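Arabinose metabolism transcriptional repressor (Bacillus subtilis, PDB 5D4S) binds operator DNA through a winged helix-turn-helix domain of the GntR family and probably represses arabinose-metabolism genes. Local coordinates at residues B[24-33]-B[63-74]. Residues are numbered along the deposited sequence; the frame is centred on the assembly and turned at random.
With nucleotides of chain D; nucleotides of chain C.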
loop_
_atom_site.group_PDB
_atom_site.type_symbol
_atom_site.label_atom_id
_atom_site.label_comp_id
_atom_site.label_asym_id
_atom_site.label_seq_id
_atom_site.Cartn_x
_atom_site.Cartn_y
_atom_site.Cartn_z
ATOM N N LYS B 24 -3.505 -4.287 11.823
ATOM C CA LYS B 24 -2.103 -4.685 11.966
ATOM C C LYS B 24 -1.124 -3.916 11.061
ATOM O O LYS B 24 -0.019 -3.545 11.511
ATOM C CB LYS B 24 -1.977 -6.185 11.706
ATOM C CG LYS B 24 -2.644 -7.045 12.792
ATOM C CD LYS B 24 -2.417 -8.519 12.469
ATOM C CE LYS B 24 -3.270 -9.407 13.339
ATOM N NZ LYS B 24 -3.214 -8.945 14.742
ATOM N N TYR B 25 -1.500 -3.668 9.799
ATOM C CA TYR B 25 -0.566 -2.987 8.885
ATOM C C TYR B 25 -0.328 -1.569 9.395
ATOM O O TYR B 25 0.771 -1.044 9.280
ATOM C CB TYR B 25 -1.080 -2.958 7.414
ATOM C CG TYR B 25 -2.190 -1.960 7.168
ATOM C CD1 TYR B 25 -1.911 -0.627 6.875
ATOM C CD2 TYR B 25 -3.519 -2.347 7.239
ATOM C CE1 TYR B 25 -2.938 0.292 6.682
ATOM C CE2 TYR B 25 -4.543 -1.443 7.046
ATOM C CZ TYR B 25 -4.252 -0.131 6.765
ATOM O OH TYR B 25 -5.289 0.756 6.563
ATOM N N ALA B 26 -1.358 -0.961 9.981
ATOM C CA ALA B 26 -1.230 0.392 10.516
ATOM C C ALA B 26 -0.319 0.424 11.749
ATOM O O ALA B 26 0.454 1.367 11.934
ATOM C CB ALA B 26 -2.618 0.969 10.861
ATOM N N GLN B 27 -0.423 -0.595 12.598
ATOM C CA GLN B 27 0.447 -0.680 13.766
ATOM C C GLN B 27 1.904 -0.869 13.327
ATOM O O GLN B 27 2.818 -0.270 13.903
ATOM C CB GLN B 27 0.014 -1.822 14.680
ATOM C CG GLN B 27 -1.394 -1.640 15.213
ATOM C CD GLN B 27 -1.843 -2.799 16.076
ATOM O OE1 GLN B 27 -1.120 -3.235 16.975
ATOM N NE2 GLN B 27 -3.049 -3.296 15.822
ATOM N N VAL B 28 2.112 -1.689 12.304
ATOM C CA VAL B 28 3.468 -1.910 11.808
ATOM C C VAL B 28 4.007 -0.605 11.231
ATOM O O VAL B 28 5.146 -0.232 11.511
ATOM C CB VAL B 28 3.514 -3.019 10.771
ATOM C CG1 VAL B 28 4.878 -3.061 10.108
ATOM C CG2 VAL B 28 3.215 -4.351 11.437
ATOM N N LYS B 29 3.180 0.102 10.458
ATOM C CA LYS B 29 3.537 1.442 9.968
ATOM C C LYS B 29 3.949 2.386 11.098
ATOM O O LYS B 29 4.935 3.113 10.976
ATOM C CB LYS B 29 2.366 2.077 9.199
ATOM C CG LYS B 29 2.212 1.573 7.795
ATOM C CD LYS B 29 0.909 2.027 7.119
ATOM C CE LYS B 29 0.845 3.536 6.963
ATOM N NZ LYS B 29 -0.423 3.950 6.281
ATOM N N GLU B 30 3.169 2.403 12.174
ATOM C CA GLU B 30 3.453 3.268 13.310
ATOM C C GLU B 30 4.793 2.920 13.958
ATOM O O GLU B 30 5.570 3.810 14.297
ATOM C CB GLU B 30 2.339 3.193 14.354
ATOM C CG GLU B 30 1.343 4.334 14.247
ATOM C CD GLU B 30 0.328 4.346 15.382
ATOM O OE1 GLU B 30 0.536 3.627 16.385
ATOM O OE2 GLU B 30 -0.675 5.083 15.266
ATOM N N GLU B 31 5.063 1.629 14.127
ATOM C CA GLU B 31 6.319 1.225 14.761
ATOM C C GLU B 31 7.507 1.587 13.856
ATOM O O GLU B 31 8.454 2.247 14.281
ATOM C CB GLU B 31 6.294 -0.273 15.081
ATOM C CG GLU B 31 7.560 -0.803 15.750
ATOM C CD GLU B 31 7.609 -0.509 17.234
ATOM O OE1 GLU B 31 6.608 0.014 17.767
ATOM O OE2 GLU B 31 8.647 -0.805 17.869
ATOM N N ILE B 32 7.440 1.184 12.594
ATOM C CA ILE B 32 8.531 1.473 11.676
ATOM C C ILE B 32 8.763 2.978 11.596
ATOM O O ILE B 32 9.904 3.437 11.646
ATOM C CB ILE B 32 8.267 0.894 10.284
ATOM C CG1 ILE B 32 8.285 -0.640 10.358
ATOM C CG2 ILE B 32 9.349 1.343 9.309
ATOM C CD1 ILE B 32 8.033 -1.344 8.998
ATOM N N SER B 33 7.690 3.761 11.544
ATOM C CA SER B 33 7.886 5.197 11.447
ATOM C C SER B 33 8.396 5.745 12.776
ATOM O O SER B 33 9.035 6.797 12.803
ATOM C CB SER B 33 6.606 5.904 11.010
ATOM O OG SER B 33 5.478 5.324 11.625
ATOM N N THR B 63 1.092 -8.183 4.935
ATOM C CA THR B 63 0.893 -7.081 5.856
ATOM C C THR B 63 2.137 -6.192 5.906
ATOM O O THR B 63 2.032 -4.955 5.876
ATOM C CB THR B 63 0.515 -7.624 7.239
ATOM O OG1 THR B 63 -0.797 -8.202 7.155
ATOM C CG2 THR B 63 0.530 -6.525 8.305
ATOM N N ILE B 64 3.320 -6.805 5.938
ATOM C CA ILE B 64 4.553 -6.022 5.970
ATOM C C ILE B 64 4.653 -5.159 4.714
ATOM O O ILE B 64 5.019 -3.980 4.778
ATOM C CB ILE B 64 5.816 -6.919 6.071
ATOM C CG1 ILE B 64 5.898 -7.611 7.435
ATOM C CG2 ILE B 64 7.087 -6.094 5.831
ATOM C CD1 ILE B 64 5.870 -6.636 8.633
ATOM N N ARG B 65 4.302 -5.744 3.575
ATOM C CA ARG B 65 4.421 -5.044 2.303
ATOM C C ARG B 65 3.406 -3.918 2.194
ATOM O O ARG B 65 3.686 -2.883 1.606
ATOM C CB ARG B 65 4.278 -6.022 1.129
ATOM C CG ARG B 65 5.607 -6.823 0.881
ATOM C CD ARG B 65 5.532 -7.619 -0.410
ATOM N NE ARG B 65 5.358 -6.703 -1.527
ATOM C CZ ARG B 65 6.351 -6.010 -2.074
ATOM N NH1 ARG B 65 7.595 -6.166 -1.630
ATOM N NH2 ARG B 65 6.100 -5.171 -3.064
ATOM N N LYS B 66 2.224 -4.119 2.749
ATOM C CA LYS B 66 1.254 -3.035 2.810
ATOM C C LYS B 66 1.815 -1.880 3.657
ATOM O O LYS B 66 1.789 -0.719 3.225
ATOM C CB LYS B 66 -0.068 -3.565 3.360
ATOM C CG LYS B 66 -1.096 -2.500 3.811
ATOM C CD LYS B 66 -1.578 -1.655 2.656
ATOM C CE LYS B 66 -2.938 -1.028 3.004
ATOM N NZ LYS B 66 -3.229 0.134 2.156
ATOM N N ALA B 67 2.342 -2.185 4.844
ATOM C CA ALA B 67 2.913 -1.128 5.685
ATOM C C ALA B 67 4.038 -0.352 5.000
ATOM O O ALA B 67 4.073 0.901 4.974
ATOM C CB ALA B 67 3.429 -1.718 7.001
ATOM N N ILE B 68 4.978 -1.108 4.463
ATOM C CA ILE B 68 6.130 -0.503 3.831
ATOM C C ILE B 68 5.706 0.270 2.595
ATOM O O ILE B 68 6.189 1.372 2.352
ATOM C CB ILE B 68 7.182 -1.564 3.487
ATOM C CG1 ILE B 68 7.886 -2.004 4.779
ATOM C CG2 ILE B 68 8.186 -1.015 2.473
ATOM C CD1 ILE B 68 8.834 -3.179 4.600
ATOM N N GLY B 69 4.766 -0.282 1.840
ATOM C CA GLY B 69 4.279 0.370 0.638
ATOM C C GLY B 69 3.658 1.717 0.957
ATOM O O GLY B 69 3.897 2.699 0.250
ATOM N N ASP B 70 2.872 1.780 2.029
ATOM C CA ASP B 70 2.316 3.066 2.422
ATOM C C ASP B 70 3.435 4.035 2.787
ATOM O O ASP B 70 3.394 5.213 2.419
ATOM C CB ASP B 70 1.369 2.933 3.617
ATOM C CG ASP B 70 0.036 2.307 3.259
ATOM O OD1 ASP B 70 -0.148 1.856 2.103
ATOM O OD2 ASP B 70 -0.837 2.278 4.161
ATOM N N LEU B 71 4.423 3.555 3.541
ATOM C CA LEU B 71 5.497 4.456 3.981
ATOM C C LEU B 71 6.379 4.959 2.822
ATOM O O LEU B 71 6.843 6.095 2.846
ATOM C CB LEU B 71 6.354 3.766 5.053
ATOM C CG LEU B 71 5.658 3.527 6.397
ATOM C CD1 LEU B 71 6.535 2.723 7.357
ATOM C CD2 LEU B 71 5.243 4.850 7.043
ATOM N N VAL B 72 6.604 4.118 1.812
ATOM C CA VAL B 72 7.309 4.534 0.596
ATOM C C VAL B 72 6.477 5.599 -0.100
ATOM O O VAL B 72 6.984 6.652 -0.492
ATOM C CB VAL B 72 7.562 3.338 -0.348
ATOM C CG1 VAL B 72 8.051 3.797 -1.735
ATOM C CG2 VAL B 72 8.562 2.388 0.294
ATOM N N SER B 73 5.183 5.323 -0.219
ATOM C CA SER B 73 4.244 6.288 -0.773
ATOM C C SER B 73 4.288 7.632 -0.032
ATOM O O SER B 73 4.064 8.678 -0.629
ATOM C CB SER B 73 2.828 5.716 -0.740
ATOM O OG SER B 73 1.873 6.714 -1.037
ATOM N N GLN B 74 4.584 7.608 1.263
ATOM C CA GLN B 74 4.702 8.851 2.031
ATOM C C GLN B 74 6.053 9.525 1.841
ATOM O O GLN B 74 6.234 10.678 2.222
ATOM C CB GLN B 74 4.496 8.594 3.521
ATOM C CG GLN B 74 3.094 8.212 3.920
ATOM C CD GLN B 74 3.013 7.873 5.392
ATOM O OE1 GLN B 74 3.763 8.416 6.204
ATOM N NE2 GLN B 74 2.114 6.960 5.743
ATOM P P DA D 9 -5.046 -6.075 9.362
ATOM O OP1 DA D 9 -5.135 -6.253 10.828
ATOM O OP2 DA D 9 -4.017 -5.190 8.767
ATOM O "O5'" DA D 9 -4.799 -7.521 8.765
ATOM C "C5'" DA D 9 -5.529 -8.609 9.264
ATOM C "C4'" DA D 9 -5.189 -9.835 8.478
ATOM O "O4'" DA D 9 -5.842 -9.775 7.189
ATOM C "C3'" DA D 9 -3.677 -9.985 8.150
ATOM O "O3'" DA D 9 -3.227 -11.172 8.683
ATOM C "C2'" DA D 9 -3.647 -10.039 6.640
ATOM C "C1'" DA D 9 -5.053 -10.510 6.329
ATOM N N9 DA D 9 -5.445 -10.270 4.948
ATOM C C8 DA D 9 -5.331 -9.109 4.243
ATOM N N7 DA D 9 -5.742 -9.205 3.004
ATOM C C5 DA D 9 -6.128 -10.532 2.888
ATOM C C6 DA D 9 -6.653 -11.279 1.812
ATOM N N6 DA D 9 -6.871 -10.766 0.592
ATOM N N1 DA D 9 -6.934 -12.574 2.034
ATOM C C2 DA D 9 -6.710 -13.094 3.248
ATOM N N3 DA D 9 -6.216 -12.496 4.332
ATOM C C4 DA D 9 -5.940 -11.201 4.075
ATOM P P DT D 8 -7.879 -1.407 5.388
ATOM O OP1 DT D 8 -7.683 -0.522 6.570
ATOM O OP2 DT D 8 -7.054 -1.283 4.162
ATOM O "O5'" DT D 8 -7.755 -2.881 5.946
ATOM C "C5'" DT D 8 -8.428 -3.204 7.144
ATOM C "C4'" DT D 8 -8.194 -4.642 7.498
ATOM O "O4'" DT D 8 -8.775 -5.466 6.475
ATOM C "C3'" DT D 8 -6.712 -5.056 7.592
ATOM O "O3'" DT D 8 -6.509 -5.703 8.828
ATOM C "C2'" DT D 8 -6.527 -6.020 6.405
ATOM C "C1'" DT D 8 -7.938 -6.568 6.259
ATOM N N1 DT D 8 -8.258 -7.132 4.914
ATOM C C2 DT D 8 -8.713 -8.420 4.840
ATOM O O2 DT D 8 -8.866 -9.130 5.817
ATOM N N3 DT D 8 -8.995 -8.854 3.587
ATOM C C4 DT D 8 -8.886 -8.149 2.415
ATOM O O4 DT D 8 -9.175 -8.646 1.335
ATOM C C5 DT D 8 -8.404 -6.795 2.553
ATOM C C7 DT D 8 -8.223 -5.932 1.344
ATOM C C6 DT D 8 -8.115 -6.355 3.786
ATOM P P DG C 9 10.042 -3.793 -3.678
ATOM O OP1 DG C 9 10.262 -2.437 -4.216
ATOM O OP2 DG C 9 9.079 -3.999 -2.574
ATOM O "O5'" DG C 9 9.700 -4.761 -4.880
ATOM C "C5'" DG C 9 10.378 -4.580 -6.116
ATOM C "C4'" DG C 9 9.615 -5.224 -7.227
ATOM O "O4'" DG C 9 9.728 -6.672 -7.108
ATOM C "C3'" DG C 9 8.122 -4.886 -7.210
ATOM O "O3'" DG C 9 7.706 -4.562 -8.532
ATOM C "C2'" DG C 9 7.467 -6.154 -6.666
ATOM C "C1'" DG C 9 8.447 -7.260 -7.050
ATOM N N9 DG C 9 8.490 -8.363 -6.076
ATOM C C8 DG C 9 8.748 -8.282 -4.723
ATOM N N7 DG C 9 8.727 -9.447 -4.118
ATOM C C5 DG C 9 8.439 -10.351 -5.136
ATOM C C6 DG C 9 8.280 -11.766 -5.099
ATOM O O6 DG C 9 8.372 -12.532 -4.131
ATOM N N1 DG C 9 7.993 -12.285 -6.359
ATOM C C2 DG C 9 7.879 -11.530 -7.507
ATOM N N2 DG C 9 7.600 -12.191 -8.631
ATOM N N3 DG C 9 8.032 -10.219 -7.555
ATOM C C4 DG C 9 8.296 -9.695 -6.340
HETATM O O HOH W 1 -5.388 1.151 3.335
#
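Tyr25 lies against Lys66 where helix 24-33 crosses helix 63-74. Lys66 CE sits over the face of the ring, 4.0 Å from the centroid of Tyr25. The bend of the Lys66 chain at chi2 (64°) folds it over the ring. Its ammonium stands off-centre, in a cation-pi contact. The Tyr25 hydroxyl donates to OP1 of DT8 of chain D at 2.7 Å, with the phosphate oxygen in the ring plane. A water joins Tyr25 OH, Lys66 NZ and OP2 of the same phosphate. With an alanine in place of Tyr25, this phosphate would probably lose a direct donor and the Lys66 chain its aromatic support.

Lys29 reaches over Ala67, its CG 3.6 Å from Ala67 CB. Its chain bends at chi3, and NZ then meets OD2 of Asp70 at 2.7 Å, on the anti side of the carboxylate. The other oxygen, Asp70 OD1, forms a longer salt bridge to Lys66 NZ (3.5 Å). Asp70 thus links Lys29 and Lys66 in one salt-bridge network, and its negative charge is likely to be balanced by both ammonium groups.

Behind this polar side, Val28 CG1 packs on Ala67 CB at 3.7 Å, and Ile32 meets Leu71. Phe57 and Leu53 of helix 50-57 cover Val28 and Ile64, respectively.

The helix axes approach to 8.3 Å at -53°. At the start of helix 24-33, the backbone N atoms of Lys24 and Tyr25 grip the phosphate of DA9 of chain D. Arg65 binds the phosphate of DG9 of chain C. The first helix thus packs on the second helix of the helix-turn-helix, as in GntR-type winged-helix domains bound to DNA.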